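Local coordinates for uncharacterized protein (Pyrococcus horikoshii, PDB 2P8T) that is of unknown function but may bind ATP and have aminoacyl-tRNA ligase activity, at residues R39-E44 with A169-K174. Residues are numbered along the deposited sequence; the frame is centred on the assembly and turned at random.
Sequences RLELGE and AETPAK
Leu40 and Ala173 bring the two backbones to within 5.2 Å, CA to CA, where the C-terminal end of helix 33-40 meets the first turn of helix 172-187. Glu41, the first residue to leave the helical path, has positive phi (62°), and its CB points at the other segment. CB of Ala173 fits into this bend: it lies 3.2 Å from Arg39 O and also touches the carbonyl carbon of Leu40 and CB of Glu41. Beyond CG the Glu41 chain is extended, and it meets Thr171 tip to tip. OG1 of Thr171 donates to OE2 of Glu41 at 3.0 Å, reaching the syn side of the carboxylate only 17° out of its plane, and OE1 of Glu41 lies equally near OG1. Thr171 is the N-cap of helix 172-187, and the same OG1 accepts from Lys174 N (3.2 Å, 162°), so one hydroxyl both caps the helix and ties it to the neighbouring segment. The contact joins the N-terminal domain, of the helix-turn-helix clan, to the DUF4443 region across 125 residues of sequence. Lys174 crosses Glu41 at about a right angle; its CE lies near Glu41 OE1, and NZ of Lys174 forms a salt bridge to OE1 of Glu41 at 3.5 Å. A water donates to OE1 and accepts from NZ, bridging the two charges. A second water accepts from Ala173 N, inside the helix's first turn, and gives a weak bond to Glu41 OE2.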
loop_
_atom_site.group_PDB
_atom_site.type_symbol
_atom_site.label_atom_id
_atom_site.label_comp_id
_atom_site.label_asym_id
_atom_site.label_seq_id
_atom_site.Cartn_x
_atom_site.Cartn_y
_atom_site.Cartn_z
ATOM N N ARG A 39 11.302 7.688 -3.081
ATOM C CA ARG A 39 10.092 6.898 -3.321
ATOM C C ARG A 39 9.020 7.081 -2.246
ATOM O O ARG A 39 7.829 6.879 -2.510
ATOM C CB ARG A 39 10.450 5.419 -3.497
ATOM C CG ARG A 39 11.313 5.152 -4.727
ATOM C CD ARG A 39 11.191 3.730 -5.241
ATOM N NE ARG A 39 9.798 3.294 -5.379
ATOM C CZ ARG A 39 9.346 2.488 -6.339
ATOM N NH1 ARG A 39 10.167 2.037 -7.284
ATOM N NH2 ARG A 39 8.064 2.150 -6.363
ATOM N N LEU A 40 9.438 7.457 -1.040
ATOM C CA LEU A 40 8.506 7.740 0.054
ATOM C C LEU A 40 8.108 9.209 0.093
ATOM O O LEU A 40 7.052 9.553 0.627
ATOM C CB LEU A 40 9.122 7.387 1.408
ATOM C CG LEU A 40 9.574 5.987 1.824
ATOM C CD1 LEU A 40 10.261 6.103 3.178
ATOM C CD2 LEU A 40 8.410 5.024 1.902
ATOM N N GLU A 41 8.970 10.066 -0.455
ATOM C CA GLU A 41 8.823 11.521 -0.363
ATOM C C GLU A 41 8.886 11.929 1.113
ATOM O O GLU A 41 8.024 12.663 1.607
ATOM C CB GLU A 41 7.510 11.988 -1.018
ATOM C CG GLU A 41 7.650 13.102 -2.044
ATOM C CD GLU A 41 6.525 13.090 -3.082
ATOM O OE1 GLU A 41 5.380 13.453 -2.743
ATOM O OE2 GLU A 41 6.796 12.715 -4.243
ATOM N N LEU A 42 9.903 11.423 1.807
ATOM C CA LEU A 42 10.137 11.731 3.221
ATOM C C LEU A 42 11.465 12.449 3.424
ATOM O O LEU A 42 12.428 12.211 2.690
ATOM C CB LEU A 42 10.133 10.451 4.062
ATOM C CG LEU A 42 8.887 10.074 4.865
ATOM C CD1 LEU A 42 7.743 9.723 3.933
ATOM C CD2 LEU A 42 9.205 8.910 5.815
ATOM N N GLY A 43 11.507 13.312 4.436
ATOM C CA GLY A 43 12.719 14.058 4.783
ATOM C C GLY A 43 13.891 13.163 5.137
ATOM O O GLY A 43 13.701 12.014 5.551
ATOM N N GLU A 44 15.108 13.684 4.971
ATOM C CA GLU A 44 16.316 12.919 5.286
ATOM C C GLU A 44 16.364 12.514 6.763
ATOM O O GLU A 44 16.710 11.383 7.087
ATOM C CB GLU A 44 17.580 13.691 4.900
ATOM C CG GLU A 44 18.832 12.807 4.885
ATOM C CD GLU A 44 20.096 13.556 4.508
ATOM O OE1 GLU A 44 20.284 14.704 4.980
ATOM O OE2 GLU A 44 20.914 12.982 3.745
ATOM N N ALA A 169 -2.577 10.250 -7.629
ATOM C CA ALA A 169 -2.096 11.473 -6.995
ATOM C C ALA A 169 -1.135 12.188 -7.931
ATOM O O ALA A 169 -0.916 11.743 -9.059
ATOM C CB ALA A 169 -1.408 11.135 -5.666
ATOM N N GLU A 170 -0.564 13.291 -7.462
ATOM C CA GLU A 170 0.370 14.073 -8.272
ATOM C C GLU A 170 1.702 13.355 -8.438
ATOM O O GLU A 170 2.382 13.530 -9.453
ATOM C CB GLU A 170 0.584 15.467 -7.667
ATOM C CG GLU A 170 -0.701 16.279 -7.472
ATOM C CD GLU A 170 -1.227 16.959 -8.730
ATOM O OE1 GLU A 170 -0.718 16.691 -9.846
ATOM O OE2 GLU A 170 -2.163 17.785 -8.596
ATOM N N THR A 171 2.065 12.542 -7.447
ATOM C CA THR A 171 3.332 11.808 -7.469
ATOM C C THR A 171 3.073 10.350 -7.102
ATOM O O THR A 171 2.108 10.070 -6.396
ATOM C CB THR A 171 4.382 12.425 -6.494
ATOM O OG1 THR A 171 3.995 12.198 -5.139
ATOM C CG2 THR A 171 4.562 13.936 -6.720
ATOM N N PRO A 172 3.919 9.420 -7.595
ATOM C CA PRO A 172 3.823 8.030 -7.165
ATOM C C PRO A 172 3.887 7.856 -5.642
ATOM O O PRO A 172 3.202 6.989 -5.104
ATOM C CB PRO A 172 5.022 7.368 -7.842
ATOM C CG PRO A 172 5.283 8.210 -9.050
ATOM C CD PRO A 172 4.965 9.605 -8.622
ATOM N N ALA A 173 4.685 8.674 -4.954
ATOM C CA ALA A 173 4.841 8.533 -3.505
ATOM C C ALA A 173 3.537 8.822 -2.782
ATOM O O ALA A 173 3.155 8.106 -1.849
ATOM C CB ALA A 173 5.945 9.433 -2.991
ATOM N N LYS A 174 2.846 9.869 -3.225
ATOM C CA LYS A 174 1.553 10.209 -2.640
ATOM C C LYS A 174 0.503 9.140 -2.934
ATOM O O LYS A 174 -0.291 8.835 -2.061
ATOM C CB LYS A 174 1.059 11.571 -3.105
ATOM C CG LYS A 174 1.934 12.726 -2.605
ATOM C CD LYS A 174 1.421 14.034 -3.168
ATOM C CE LYS A 174 2.450 15.153 -2.976
ATOM N NZ LYS A 174 2.719 15.392 -1.540
HETATM O O HOH W 1 7.078 9.979 -6.154
HETATM O O HOH W 2 4.532 13.425 -0.145
#